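Lpg2148(MvcA) (Legionella pneumophila subsp. pneumophila str. Philadelphia 1, PDB 6K11) probably acts as a deamidase-type effector of Legionella that removes ubiquitin from the host conjugating enzyme UBE2N and so regulates its activity. Local coordinates at residues 14-19 with 263-268; 21-26 with 344-349; 160-165 with 225-230; 170-175 with 219-224. All blocks are in the same frame, centred on the assembly; numbering follows the deposited sequence.

Contact 1 of 4, residues 14-19 with 263-268; sequences SMSQSY and DWFVSD
Gln-17 and Val-266 mark where the last turn of helix 4-19 meets helix 261-266, their CA atoms 5.4 Å apart. Just beyond, Asp-268 takes positive phi and the backbone folds back in a Schellman motif. Gln-17 has the largest share of the contact: CG stands anti to its carbonyl carbon (chi1 -72°) and packs 3.7 Å from CB of Phe-265. From there the extended chain sends NE2 to Phe-265 O, a 3.0 Å bond that is almost straight (168°) and comes from above the carbonyl plane. Asp-268 N reaches the same oxygen from the opposite face. Ser-16 lies at the edge of the Phe-265 ring, its OG 3.5 Å from CD2. A water accepts from Gln-17 NE2 and donates to Asp-268 OD1, which also forms a salt bridge with Lys-13. One amide nitrogen thus spends its hydrogens on a carbonyl and a water; of the two bonds to Phe-265 O only this one crosses between the helices, Asp-268 N closing its own helix end.

Contact 2 of 4, residues 21-26 with 344-349; sequences VMMTGV and QETQEF
Phe-349 and Thr-346 owe their reach toward the 21-26 turn to their first torsions. In Phe-349, CG is anti to the backbone N (chi1 162°), which puts it on the side of Gly-25; in Thr-346, CG2 is anti to the backbone N, and OG1 lies beside it. The ring of Phe-349 sits among backbone atoms. Phe-349 CE2 is 3.7 Å from Gly-25 CA, and Gly-25 O lies over one face, displaced toward the rim. Met-22 O comes to the ring edge, 3.7 Å from Phe-349 CE2, and Val-26 O approaches CZ of Phe-349 obliquely at 3.5 Å. Thr-346 CG2 meets both the backbone and the side chain of Met-23, 3.9 Å from the carbonyl O and 4.3 Å from SD. A water donates to Met-23 O (2.9 Å) and to Thr-346 OG1 (2.8 Å), whose hydroxyl also bonds Asn-342 O within its own helix. The turn is shaped from within: Thr-24 OG1 accepts from Val-26 N in an ST turn, and Gly-25 has positive phi. Around it, Met-15 of helix 4-19 and Leu-81 of helix 71-83 pack on Thr-346, and Tyr-365 OH bonds Val-26 O. With no direct hydrogen bond between the segments, cohesion rests on apolar packing, one bridging water and carbonyl oxygens set around an aromatic ring, of which Met-22 O, at the edge, may weakly attract a ring C-H.

Contact 3 of 4, residues 160-165 with 225-230; sequences LYFIDK and FDFWIG
Phe-162 and Lys-165 make a surface contact, part aromatic and part polar, between an inner strand of the insertion domain's mixed sheet, with its following loop, and the segment leading into strand 228-238 of the antiparallel sheet. The touching backbones run at 25° to each other, but the nearest CA atoms, of Lys-165 and Phe-227, are 7.6 Å apart, and waters span the gap. One water donates to Asp-164 OD2 and accepts from Asp-226 N; another accepts from Lys-165 N and donates to Asp-226 O. At the aromatic end, Phe-162 turns its edge to the face of Phe-225, CD2 over the ring centre, centroids 5.0 Å apart and planes at 71°. Phe-162 CE2 also touches CE1 at the edge of Phe-227, 4.0 Å away. At the polar end, the extended chain of Lys-165 runs alongside Ile-229 in the opposite sense, CD lying 4.1 Å from CB. NZ forms a long salt bridge with Asp-226 OD2 (3.6 Å) and points to Trp-228 O at a doubtfully short distance. Asp-226 OD1 accepts from Trp-228 N in an Asx turn. Phe-170 and Phe-218, the latter nearly parallel to Phe-225, extend this into an aromatic cluster with several T-shaped pairs at the junction of the two sheets.

Contact 4 of 4, residues 170-175 with 219-224; sequences FNLGPG and NEQKER
Gln-221 and Arg-224 grip two successive carbonyls where strand 169-171 ends, and this is the close part of the contact. Gln-221 NE2 donates to Leu-172 O at 2.9 Å and 171°, lying in the carbonyl plane on a lone pair. Arg-224 NH1 reaches Asn-171 O, also at 2.9 Å, with the oxygen in the guanidinium plane. The same NH1 gives to Gln-221 OE1 (2.7 Å), so the two side chains fix each other; NE2 has a second acceptor in Ile-217 O. Leu-172 crosses the Gln-221 chain at about a right angle, its CD2 3.8 Å from CD. The turn that presents these carbonyls is an Asx turn, Asn-171 OD1 accepting from Gly-173 N at 2.9 Å; it lies within the insertion domain and joins the strand to the loop before helix 176-185. The other side of the contact is looser. A bend at chi3 (71°) turns NE of Arg-224 out of the extended line, and the guanidinium of this exposed residue turns a face to the edge of Phe-170, planes 83° apart. There Phe-170 CD2 and Arg-224 NH2 are 3.7 Å apart with no hydrogen bond between them. Phe-170 also meets Phe-225 edge-to-face.

Overall arrangement
The four contacts fall into two pairs on opposite sides of the chain's centre. Contacts 1 and 2, with centres 14 Å apart, share the N-terminal region: helix 4-19 and the loop after it meet helix 261-266 and helix 336-351, and Met-15 packs between the two sites against Met-23 and Thr-346. Their segments alternate along the sequence. Contacts 3 and 4 lie 11 Å apart (centres) and share the mixed sheet of the insertion domain, in which strands 160-163 and 169-171 are neighbours. Both fall in sequence between the halves of the first pair. Centres of contacts 1 and 4 are about 48 Å apart; contact 4 lies within the insertion domain, whereas contact 3 sits at its junction with the antiparallel sheet.

Contact 1 of 4, residues 14-19 with 263-268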
loop_
_atom_site.group_PDB
_atom_site.type_symbol
_atom_site.label_atom_id
_atom_site.label_comp_id
_atom_site.label_asym_id
_atom_site.label_seq_id
_atom_site.Cartn_x
_atom_site.Cartn_y
_atom_site.Cartn_z
ATOM N N SER A 14 -4.690 -12.755 18.991
ATOM C CA SER A 14 -4.808 -12.333 20.383
ATOM C C SER A 14 -3.738 -11.301 20.743
ATOM O O SER A 14 -4.027 -10.293 21.408
ATOM C CB SER A 14 -4.734 -13.560 21.301
ATOM O OG SER A 14 -4.836 -13.163 22.657
ATOM N N MET A 15 -2.511 -11.515 20.280
ATOM C CA MET A 15 -1.400 -10.618 20.604
ATOM C C MET A 15 -1.551 -9.259 19.925
ATOM O O MET A 15 -1.265 -8.217 20.530
ATOM C CB MET A 15 -0.065 -11.258 20.186
ATOM C CG MET A 15 0.450 -12.414 21.105
ATOM S SD MET A 15 2.065 -13.063 20.565
ATOM C CE MET A 15 3.068 -11.590 20.717
ATOM N N SER A 16 -1.951 -9.249 18.657
ATOM C CA SER A 16 -2.178 -7.973 17.975
ATOM C C SER A 16 -3.325 -7.182 18.616
ATOM O O SER A 16 -3.225 -5.958 18.788
ATOM C CB SER A 16 -2.438 -8.223 16.488
ATOM O OG SER A 16 -2.756 -6.986 15.840
ATOM N N GLN A 17 -4.422 -7.858 18.981
ATOM C CA GLN A 17 -5.513 -7.178 19.683
ATOM C C GLN A 17 -5.016 -6.464 20.935
ATOM O O GLN A 17 -5.455 -5.347 21.239
ATOM C CB GLN A 17 -6.619 -8.162 20.087
ATOM C CG GLN A 17 -7.482 -8.703 18.972
ATOM C CD GLN A 17 -8.407 -9.795 19.460
ATOM O OE1 GLN A 17 -8.140 -10.448 20.472
ATOM N NE2 GLN A 17 -9.507 -10.001 18.747
ATOM N N SER A 18 -4.123 -7.114 21.694
ATOM C CA SER A 18 -3.697 -6.573 22.979
ATOM C C SER A 18 -2.584 -5.539 22.838
ATOM O O SER A 18 -2.574 -4.555 23.579
ATOM C CB SER A 18 -3.255 -7.715 23.912
ATOM O OG SER A 18 -4.390 -8.452 24.370
ATOM N N TYR A 19 -1.641 -5.717 21.893
ATOM C CA TYR A 19 -0.370 -5.007 21.977
ATOM C C TYR A 19 -0.060 -4.055 20.833
ATOM O O TYR A 19 0.958 -3.350 20.916
ATOM C CB TYR A 19 0.789 -6.008 22.097
ATOM C CG TYR A 19 0.665 -6.909 23.302
ATOM C CD1 TYR A 19 0.564 -6.380 24.584
ATOM C CD2 TYR A 19 0.655 -8.298 23.156
ATOM C CE1 TYR A 19 0.448 -7.212 25.699
ATOM C CE2 TYR A 19 0.529 -9.129 24.252
ATOM C CZ TYR A 19 0.443 -8.593 25.515
ATOM O OH TYR A 19 0.350 -9.451 26.590
ATOM N N ASP A 263 -6.823 -2.886 15.180
ATOM C CA ASP A 263 -8.236 -2.549 14.992
ATOM C C ASP A 263 -8.953 -3.649 14.226
ATOM O O ASP A 263 -10.072 -4.047 14.574
ATOM C CB ASP A 263 -8.406 -1.228 14.206
ATOM C CG ASP A 263 -7.922 0.016 14.952
ATOM O OD1 ASP A 263 -7.966 0.072 16.197
ATOM O OD2 ASP A 263 -7.502 0.977 14.254
ATOM N N TRP A 264 -8.324 -4.122 13.149
ATOM C CA TRP A 264 -8.905 -5.170 12.316
ATOM C C TRP A 264 -9.239 -6.402 13.143
ATOM O O TRP A 264 -10.373 -6.901 13.115
ATOM C CB TRP A 264 -7.918 -5.506 11.194
ATOM C CG TRP A 264 -8.361 -6.561 10.224
ATOM C CD1 TRP A 264 -8.019 -7.897 10.227
ATOM C CD2 TRP A 264 -9.196 -6.364 9.082
ATOM N NE1 TRP A 264 -8.587 -8.532 9.148
ATOM C CE2 TRP A 264 -9.326 -7.616 8.435
ATOM C CE3 TRP A 264 -9.858 -5.244 8.544
ATOM C CZ2 TRP A 264 -10.081 -7.781 7.267
ATOM C CZ3 TRP A 264 -10.600 -5.400 7.378
ATOM C CH2 TRP A 264 -10.704 -6.667 6.748
ATOM N N PHE A 265 -8.268 -6.886 13.923
ATOM C CA PHE A 265 -8.497 -8.061 14.756
ATOM C C PHE A 265 -9.492 -7.782 15.882
ATOM O O PHE A 265 -10.311 -8.645 16.218
ATOM C CB PHE A 265 -7.162 -8.547 15.333
ATOM C CG PHE A 265 -6.328 -9.378 14.377
ATOM C CD1 PHE A 265 -6.872 -10.459 13.703
ATOM C CD2 PHE A 265 -4.993 -9.092 14.191
ATOM C CE1 PHE A 265 -6.087 -11.226 12.847
ATOM C CE2 PHE A 265 -4.196 -9.861 13.360
ATOM C CZ PHE A 265 -4.742 -10.936 12.689
ATOM N N VAL A 266 -9.429 -6.597 16.503
ATOM C CA VAL A 266 -10.403 -6.280 17.554
ATOM C C VAL A 266 -11.830 -6.316 16.994
ATOM O O VAL A 266 -12.775 -6.731 17.685
ATOM C CB VAL A 266 -10.077 -4.909 18.200
ATOM C CG1 VAL A 266 -11.195 -4.449 19.118
ATOM C CG2 VAL A 266 -8.745 -4.972 18.990
ATOM N N SER A 267 -12.012 -5.913 15.732
ATOM C CA SER A 267 -13.341 -5.901 15.127
ATOM C C SER A 267 -13.795 -7.272 14.638
ATOM O O SER A 267 -14.954 -7.398 14.238
ATOM C CB SER A 267 -13.383 -4.927 13.941
ATOM O OG SER A 267 -12.728 -5.491 12.807
ATOM N N ASP A 268 -12.911 -8.280 14.629
ATOM C CA ASP A 268 -13.253 -9.634 14.167
ATOM C C ASP A 268 -13.721 -9.637 12.709
ATOM O O ASP A 268 -14.477 -10.523 12.285
ATOM C CB ASP A 268 -14.328 -10.304 15.047
ATOM C CG ASP A 268 -13.925 -10.417 16.509
ATOM O OD1 ASP A 268 -12.841 -10.962 16.792
ATOM O OD2 ASP A 268 -14.707 -9.961 17.377
HETATM O O HOH W 1 -12.290 -11.235 19.389
#

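Contact 2 of 4, residues 21-26 with 344-349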
loop_
_atom_site.group_PDB
_atom_site.type_symbol
_atom_site.label_atom_id
_atom_site.label_comp_id
_atom_site.label_asym_id
_atom_site.label_seq_id
_atom_site.Cartn_x
_atom_site.Cartn_y
_atom_site.Cartn_z
ATOM N N VAL A 21 1.200 -1.632 18.283
ATOM C CA VAL A 21 2.483 -1.256 17.701
ATOM C C VAL A 21 3.643 -2.086 18.249
ATOM O O VAL A 21 4.673 -2.221 17.576
ATOM C CB VAL A 21 2.733 0.260 17.918
ATOM C CG1 VAL A 21 2.912 0.578 19.404
ATOM C CG2 VAL A 21 3.924 0.750 17.099
ATOM N N MET A 22 3.506 -2.652 19.451
ATOM C CA MET A 22 4.602 -3.425 20.035
ATOM C C MET A 22 4.915 -4.678 19.217
ATOM O O MET A 22 6.007 -5.242 19.360
ATOM C CB MET A 22 4.274 -3.835 21.482
ATOM C CG MET A 22 4.054 -2.689 22.467
ATOM S SD MET A 22 3.639 -3.195 24.126
ATOM C CE MET A 22 5.308 -3.559 24.816
ATOM N N MET A 23 3.989 -5.124 18.358
ATOM C CA MET A 23 4.188 -6.367 17.618
ATOM C C MET A 23 5.342 -6.311 16.619
ATOM O O MET A 23 5.803 -7.373 16.188
ATOM C CB MET A 23 2.892 -6.764 16.906
ATOM C CG MET A 23 1.744 -7.025 17.881
ATOM S SD MET A 23 2.087 -8.535 18.828
ATOM C CE MET A 23 2.047 -9.663 17.424
ATOM N N THR A 24 5.814 -5.116 16.228
ATOM C CA THR A 24 6.994 -5.019 15.363
ATOM C C THR A 24 8.256 -5.562 16.026
ATOM O O THR A 24 9.192 -5.966 15.325
ATOM C CB THR A 24 7.270 -3.562 14.967
ATOM O OG1 THR A 24 7.703 -2.840 16.136
ATOM C CG2 THR A 24 6.030 -2.911 14.392
ATOM N N GLY A 25 8.310 -5.573 17.357
ATOM C CA GLY A 25 9.495 -5.990 18.081
ATOM C C GLY A 25 10.620 -4.975 18.135
ATOM O O GLY A 25 11.690 -5.294 18.655
ATOM N N VAL A 26 10.421 -3.764 17.639
ATOM C CA VAL A 26 11.506 -2.770 17.619
ATOM C C VAL A 26 11.615 -2.130 19.001
ATOM O O VAL A 26 10.600 -1.655 19.530
ATOM C CB VAL A 26 11.247 -1.718 16.548
ATOM C CG1 VAL A 26 12.318 -0.615 16.578
ATOM C CG2 VAL A 26 11.202 -2.357 15.176
ATOM N N GLN A 344 6.229 -16.244 20.267
ATOM C CA GLN A 344 6.611 -16.313 21.674
ATOM C C GLN A 344 7.791 -15.396 21.983
ATOM O O GLN A 344 7.852 -14.807 23.069
ATOM C CB GLN A 344 6.942 -17.756 22.080
ATOM C CG GLN A 344 7.193 -17.913 23.582
ATOM C CD GLN A 344 6.196 -17.119 24.462
ATOM O OE1 GLN A 344 4.964 -17.184 24.271
ATOM N NE2 GLN A 344 6.731 -16.363 25.423
ATOM N N GLU A 345 8.740 -15.259 21.053
ATOM C CA GLU A 345 9.841 -14.323 21.276
ATOM C C GLU A 345 9.351 -12.879 21.274
ATOM O O GLU A 345 9.858 -12.050 22.033
ATOM C CB GLU A 345 10.930 -14.507 20.228
ATOM C CG GLU A 345 11.793 -15.743 20.488
ATOM C CD GLU A 345 12.608 -16.162 19.284
ATOM O OE1 GLU A 345 12.484 -15.530 18.207
ATOM O OE2 GLU A 345 13.367 -17.145 19.417
ATOM N N THR A 346 8.351 -12.563 20.453
ATOM C CA THR A 346 7.751 -11.233 20.528
ATOM C C THR A 346 7.048 -11.030 21.865
ATOM O O THR A 346 7.153 -9.960 22.472
ATOM C CB THR A 346 6.799 -11.063 19.356
ATOM O OG1 THR A 346 7.549 -11.241 18.153
ATOM C CG2 THR A 346 6.162 -9.674 19.367
ATOM N N GLN A 347 6.345 -12.066 22.353
ATOM C CA GLN A 347 5.673 -11.980 23.644
ATOM C C GLN A 347 6.665 -11.734 24.773
ATOM O O GLN A 347 6.371 -10.983 25.713
ATOM C CB GLN A 347 4.856 -13.254 23.900
ATOM C CG GLN A 347 4.079 -13.246 25.226
ATOM C CD GLN A 347 2.895 -12.277 25.201
ATOM O OE1 GLN A 347 1.953 -12.455 24.426
ATOM N NE2 GLN A 347 2.949 -11.243 26.040
ATOM N N GLU A 348 7.840 -12.379 24.713
ATOM C CA GLU A 348 8.873 -12.162 25.725
ATOM C C GLU A 348 9.400 -10.727 25.694
ATOM O O GLU A 348 9.662 -10.122 26.749
ATOM C CB GLU A 348 10.016 -13.175 25.519
ATOM C CG GLU A 348 9.567 -14.640 25.708
ATOM C CD GLU A 348 10.650 -15.680 25.368
ATOM O OE1 GLU A 348 11.860 -15.351 25.416
ATOM O OE2 GLU A 348 10.279 -16.838 25.065
ATOM N N PHE A 349 9.562 -10.162 24.496
ATOM C CA PHE A 349 9.934 -8.751 24.376
ATOM C C PHE A 349 8.876 -7.851 25.012
ATOM O O PHE A 349 9.204 -6.922 25.758
ATOM C CB PHE A 349 10.135 -8.408 22.896
ATOM C CG PHE A 349 10.106 -6.929 22.574
ATOM C CD1 PHE A 349 11.214 -6.125 22.818
ATOM C CD2 PHE A 349 8.987 -6.358 21.961
ATOM C CE1 PHE A 349 11.191 -4.771 22.500
ATOM C CE2 PHE A 349 8.969 -5.015 21.627
ATOM C CZ PHE A 349 10.068 -4.221 21.899
HETATM O O HOH W 2 8.104 -9.064 16.543
#

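Contact 3 of 4, residues 160-165 with 225-230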
loop_
_atom_site.group_PDB
_atom_site.type_symbol
_atom_site.label_atom_id
_atom_site.label_comp_id
_atom_site.label_asym_id
_atom_site.label_seq_id
_atom_site.Cartn_x
_atom_site.Cartn_y
_atom_site.Cartn_z
ATOM N N LEU A 160 9.849 16.661 -25.323
ATOM C CA LEU A 160 8.529 16.147 -24.966
ATOM C C LEU A 160 8.783 14.993 -24.006
ATOM O O LEU A 160 9.358 13.974 -24.407
ATOM C CB LEU A 160 7.747 15.689 -26.200
ATOM C CG LEU A 160 6.355 15.092 -25.957
ATOM C CD1 LEU A 160 5.405 16.162 -25.391
ATOM C CD2 LEU A 160 5.792 14.508 -27.231
ATOM N N TYR A 161 8.369 15.157 -22.747
ATOM C CA TYR A 161 8.689 14.231 -21.671
ATOM C C TYR A 161 7.425 13.642 -21.058
ATOM O O TYR A 161 6.346 14.258 -21.079
ATOM C CB TYR A 161 9.457 14.935 -20.536
ATOM C CG TYR A 161 10.919 15.241 -20.771
ATOM C CD1 TYR A 161 11.826 14.234 -21.121
ATOM C CD2 TYR A 161 11.411 16.527 -20.566
ATOM C CE1 TYR A 161 13.164 14.517 -21.299
ATOM C CE2 TYR A 161 12.738 16.815 -20.742
ATOM C CZ TYR A 161 13.612 15.812 -21.105
ATOM O OH TYR A 161 14.938 16.109 -21.280
ATOM N N PHE A 162 7.576 12.447 -20.485
ATOM C CA PHE A 162 6.613 11.897 -19.545
ATOM C C PHE A 162 7.384 11.637 -18.262
ATOM O O PHE A 162 8.449 11.010 -18.299
ATOM C CB PHE A 162 5.957 10.612 -20.081
ATOM C CG PHE A 162 5.184 9.831 -19.047
ATOM C CD1 PHE A 162 4.201 10.449 -18.275
ATOM C CD2 PHE A 162 5.424 8.480 -18.866
ATOM C CE1 PHE A 162 3.479 9.726 -17.317
ATOM C CE2 PHE A 162 4.709 7.738 -17.916
ATOM C CZ PHE A 162 3.734 8.364 -17.135
ATOM N N ILE A 163 6.893 12.189 -17.148
ATOM C CA ILE A 163 7.412 11.880 -15.818
ATOM C C ILE A 163 6.440 10.905 -15.180
ATOM O O ILE A 163 5.261 11.237 -15.012
ATOM C CB ILE A 163 7.552 13.138 -14.949
ATOM C CG1 ILE A 163 8.523 14.127 -15.571
ATOM C CG2 ILE A 163 7.981 12.747 -13.518
ATOM C CD1 ILE A 163 8.715 15.383 -14.745
ATOM N N ASP A 164 6.912 9.704 -14.828
ATOM C CA ASP A 164 5.994 8.693 -14.340
ATOM C C ASP A 164 5.780 8.823 -12.825
ATOM O O ASP A 164 6.271 9.750 -12.174
ATOM C CB ASP A 164 6.462 7.293 -14.755
ATOM C CG ASP A 164 7.614 6.737 -13.906
ATOM O OD1 ASP A 164 8.249 7.460 -13.098
ATOM O OD2 ASP A 164 7.916 5.538 -14.106
ATOM N N LYS A 165 5.005 7.877 -12.276
ATOM C CA LYS A 165 4.625 7.888 -10.860
ATOM C C LYS A 165 5.842 7.960 -9.939
ATOM O O LYS A 165 5.794 8.614 -8.891
ATOM C CB LYS A 165 3.778 6.645 -10.541
ATOM C CG LYS A 165 4.574 5.347 -10.478
ATOM C CD LYS A 165 3.725 4.088 -10.622
ATOM C CE LYS A 165 4.582 2.949 -11.167
ATOM N NZ LYS A 165 4.166 1.602 -10.726
ATOM N N PHE A 225 6.087 2.041 -20.356
ATOM C CA PHE A 225 5.719 2.592 -19.062
ATOM C C PHE A 225 4.882 1.604 -18.270
ATOM O O PHE A 225 4.298 0.666 -18.819
ATOM C CB PHE A 225 4.923 3.884 -19.220
ATOM C CG PHE A 225 5.417 4.760 -20.328
ATOM C CD1 PHE A 225 6.713 5.245 -20.311
ATOM C CD2 PHE A 225 4.576 5.119 -21.368
ATOM C CE1 PHE A 225 7.166 6.071 -21.321
ATOM C CE2 PHE A 225 5.028 5.931 -22.385
ATOM C CZ PHE A 225 6.324 6.407 -22.360
ATOM N N ASP A 226 4.812 1.856 -16.965
ATOM C CA ASP A 226 3.970 1.097 -16.041
ATOM C C ASP A 226 3.025 2.108 -15.407
ATOM O O ASP A 226 3.458 2.957 -14.622
ATOM C CB ASP A 226 4.828 0.361 -14.998
ATOM C CG ASP A 226 4.000 -0.513 -14.033
ATOM O OD1 ASP A 226 2.767 -0.642 -14.192
ATOM O OD2 ASP A 226 4.614 -1.080 -13.106
ATOM N N PHE A 227 1.757 2.083 -15.816
ATOM C CA PHE A 227 0.763 2.999 -15.260
ATOM C C PHE A 227 0.121 2.475 -13.976
ATOM O O PHE A 227 -0.687 3.188 -13.366
ATOM C CB PHE A 227 -0.344 3.262 -16.275
ATOM C CG PHE A 227 0.144 3.854 -17.564
ATOM C CD1 PHE A 227 1.122 4.837 -17.562
ATOM C CD2 PHE A 227 -0.395 3.438 -18.775
ATOM C CE1 PHE A 227 1.563 5.389 -18.755
ATOM C CE2 PHE A 227 0.042 3.990 -19.976
ATOM C CZ PHE A 227 1.020 4.961 -19.964
ATOM N N TRP A 228 0.440 1.256 -13.569
ATOM C CA TRP A 228 -0.188 0.672 -12.391
ATOM C C TRP A 228 0.536 1.123 -11.125
ATOM O O TRP A 228 1.766 1.252 -11.105
ATOM C CB TRP A 228 -0.183 -0.850 -12.493
ATOM C CG TRP A 228 -1.038 -1.377 -13.621
ATOM C CD1 TRP A 228 -0.640 -1.635 -14.908
ATOM C CD2 TRP A 228 -2.434 -1.710 -13.558
ATOM N NE1 TRP A 228 -1.701 -2.121 -15.643
ATOM C CE2 TRP A 228 -2.814 -2.171 -14.839
ATOM C CE3 TRP A 228 -3.398 -1.666 -12.542
ATOM C CZ2 TRP A 228 -4.117 -2.581 -15.130
ATOM C CZ3 TRP A 228 -4.694 -2.072 -12.831
ATOM C CH2 TRP A 228 -5.041 -2.524 -14.117
ATOM N N ILE A 229 -0.232 1.390 -10.071
ATOM C CA ILE A 229 0.332 1.815 -8.793
ATOM C C ILE A 229 -0.380 1.077 -7.660
ATOM O O ILE A 229 -1.581 0.802 -7.746
ATOM C CB ILE A 229 0.236 3.347 -8.627
ATOM C CG1 ILE A 229 0.864 3.812 -7.317
ATOM C CG2 ILE A 229 -1.196 3.819 -8.726
ATOM C CD1 ILE A 229 0.878 5.319 -7.189
ATOM N N GLY A 230 0.371 0.742 -6.612
ATOM C CA GLY A 230 -0.166 0.019 -5.469
ATOM C C GLY A 230 -1.374 0.686 -4.836
ATOM O O GLY A 230 -1.351 1.882 -4.519
HETATM O O HOH W 3 6.621 3.760 -15.885
HETATM O O HOH W 4 3.624 5.948 -13.806
#

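Contact 4 of 4, residues 170-175 with 219-224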
loop_
_atom_site.group_PDB
_atom_site.type_symbol
_atom_site.label_atom_id
_atom_site.label_comp_id
_atom_site.label_asym_id
_atom_site.label_seq_id
_atom_site.Cartn_x
_atom_site.Cartn_y
_atom_site.Cartn_z
ATOM N N PHE A 170 10.983 10.169 -19.031
ATOM C CA PHE A 170 10.996 9.478 -20.313
ATOM C C PHE A 170 10.937 10.512 -21.424
ATOM O O PHE A 170 9.961 11.269 -21.516
ATOM C CB PHE A 170 9.824 8.507 -20.446
ATOM C CG PHE A 170 9.874 7.343 -19.491
ATOM C CD1 PHE A 170 9.313 7.450 -18.227
ATOM C CD2 PHE A 170 10.455 6.135 -19.869
ATOM C CE1 PHE A 170 9.349 6.380 -17.345
ATOM C CE2 PHE A 170 10.503 5.054 -18.985
ATOM C CZ PHE A 170 9.931 5.184 -17.720
ATOM N N ASN A 171 11.969 10.537 -22.268
ATOM C CA ASN A 171 11.925 11.320 -23.497
ATOM C C ASN A 171 11.033 10.581 -24.489
ATOM O O ASN A 171 11.267 9.402 -24.788
ATOM C CB ASN A 171 13.338 11.531 -24.063
ATOM C CG ASN A 171 13.367 12.534 -25.216
ATOM O OD1 ASN A 171 12.496 12.512 -26.098
ATOM N ND2 ASN A 171 14.374 13.402 -25.222
ATOM N N LEU A 172 9.995 11.256 -24.972
ATOM C CA LEU A 172 8.999 10.604 -25.812
ATOM C C LEU A 172 9.400 10.551 -27.292
ATOM O O LEU A 172 8.669 9.945 -28.085
ATOM C CB LEU A 172 7.640 11.296 -25.659
ATOM C CG LEU A 172 6.955 11.115 -24.299
ATOM C CD1 LEU A 172 5.490 11.587 -24.363
ATOM C CD2 LEU A 172 7.030 9.645 -23.861
ATOM N N GLY A 173 10.538 11.123 -27.684
ATOM C CA GLY A 173 11.061 10.860 -29.013
ATOM C C GLY A 173 11.330 12.038 -29.936
ATOM O O GLY A 173 12.384 12.099 -30.579
ATOM N N PRO A 174 10.380 12.969 -30.069
ATOM C CA PRO A 174 10.544 14.055 -31.055
ATOM C C PRO A 174 11.780 14.913 -30.808
ATOM O O PRO A 174 12.143 15.198 -29.667
ATOM C CB PRO A 174 9.260 14.876 -30.886
ATOM C CG PRO A 174 8.251 13.898 -30.403
ATOM C CD PRO A 174 9.028 12.978 -29.479
ATOM N N GLY A 175 12.416 15.355 -31.904
ATOM C CA GLY A 175 13.588 16.203 -31.803
ATOM C C GLY A 175 13.223 17.660 -31.545
ATOM O O GLY A 175 12.055 18.044 -31.540
ATOM N N ASN A 219 0.683 7.112 -26.962
ATOM C CA ASN A 219 0.030 5.803 -27.045
ATOM C C ASN A 219 0.874 4.793 -27.808
ATOM O O ASN A 219 0.825 3.587 -27.515
ATOM C CB ASN A 219 -1.341 5.914 -27.722
ATOM C CG ASN A 219 -2.350 6.681 -26.899
ATOM O OD1 ASN A 219 -2.128 6.946 -25.722
ATOM N ND2 ASN A 219 -3.476 7.041 -27.517
ATOM N N GLU A 220 1.642 5.263 -28.796
ATOM C CA GLU A 220 2.436 4.370 -29.633
ATOM C C GLU A 220 3.522 3.644 -28.847
ATOM O O GLU A 220 3.937 2.549 -29.242
ATOM C CB GLU A 220 3.088 5.165 -30.770
ATOM C CG GLU A 220 2.160 5.531 -31.910
ATOM C CD GLU A 220 2.289 4.583 -33.096
ATOM O OE1 GLU A 220 1.305 3.866 -33.393
ATOM O OE2 GLU A 220 3.372 4.560 -33.727
ATOM N N GLN A 221 4.025 4.243 -27.764
ATOM C CA GLN A 221 5.122 3.668 -26.995
ATOM C C GLN A 221 4.711 3.286 -25.574
ATOM O O GLN A 221 5.576 3.183 -24.693
ATOM C CB GLN A 221 6.292 4.649 -26.960
ATOM C CG GLN A 221 5.937 6.013 -26.374
ATOM C CD GLN A 221 6.990 7.057 -26.691
ATOM O OE1 GLN A 221 8.139 6.945 -26.267
ATOM N NE2 GLN A 221 6.602 8.081 -27.443
ATOM N N LYS A 222 3.416 3.045 -25.345
ATOM C CA LYS A 222 2.886 2.839 -23.994
ATOM C C LYS A 222 3.522 1.651 -23.281
ATOM O O LYS A 222 3.533 1.615 -22.043
ATOM C CB LYS A 222 1.362 2.625 -24.055
ATOM C CG LYS A 222 0.538 3.899 -23.900
ATOM C CD LYS A 222 -0.947 3.578 -23.625
ATOM C CE LYS A 222 -1.813 4.838 -23.632
ATOM N NZ LYS A 222 -2.488 5.169 -22.333
ATOM N N GLU A 223 4.041 0.677 -24.027
ATOM C CA GLU A 223 4.665 -0.472 -23.391
ATOM C C GLU A 223 6.000 -0.129 -22.746
ATOM O O GLU A 223 6.575 -0.990 -22.072
ATOM C CB GLU A 223 4.824 -1.612 -24.405
ATOM C CG GLU A 223 5.913 -1.407 -25.452
ATOM C CD GLU A 223 5.706 -0.186 -26.374
ATOM O OE1 GLU A 223 6.700 0.213 -27.033
ATOM O OE2 GLU A 223 4.563 0.349 -26.474
ATOM N N ARG A 224 6.503 1.099 -22.906
ATOM C CA ARG A 224 7.675 1.526 -22.143
ATOM C C ARG A 224 7.348 1.809 -20.680
ATOM O O ARG A 224 8.260 1.854 -19.847
ATOM C CB ARG A 224 8.277 2.807 -22.720
ATOM C CG ARG A 224 8.859 2.708 -24.113
ATOM C CD ARG A 224 9.330 4.099 -24.561
ATOM N NE ARG A 224 10.529 4.574 -23.864
ATOM C CZ ARG A 224 10.943 5.839 -23.899
ATOM N NH1 ARG A 224 10.257 6.730 -24.597
ATOM N NH2 ARG A 224 12.039 6.219 -23.257
#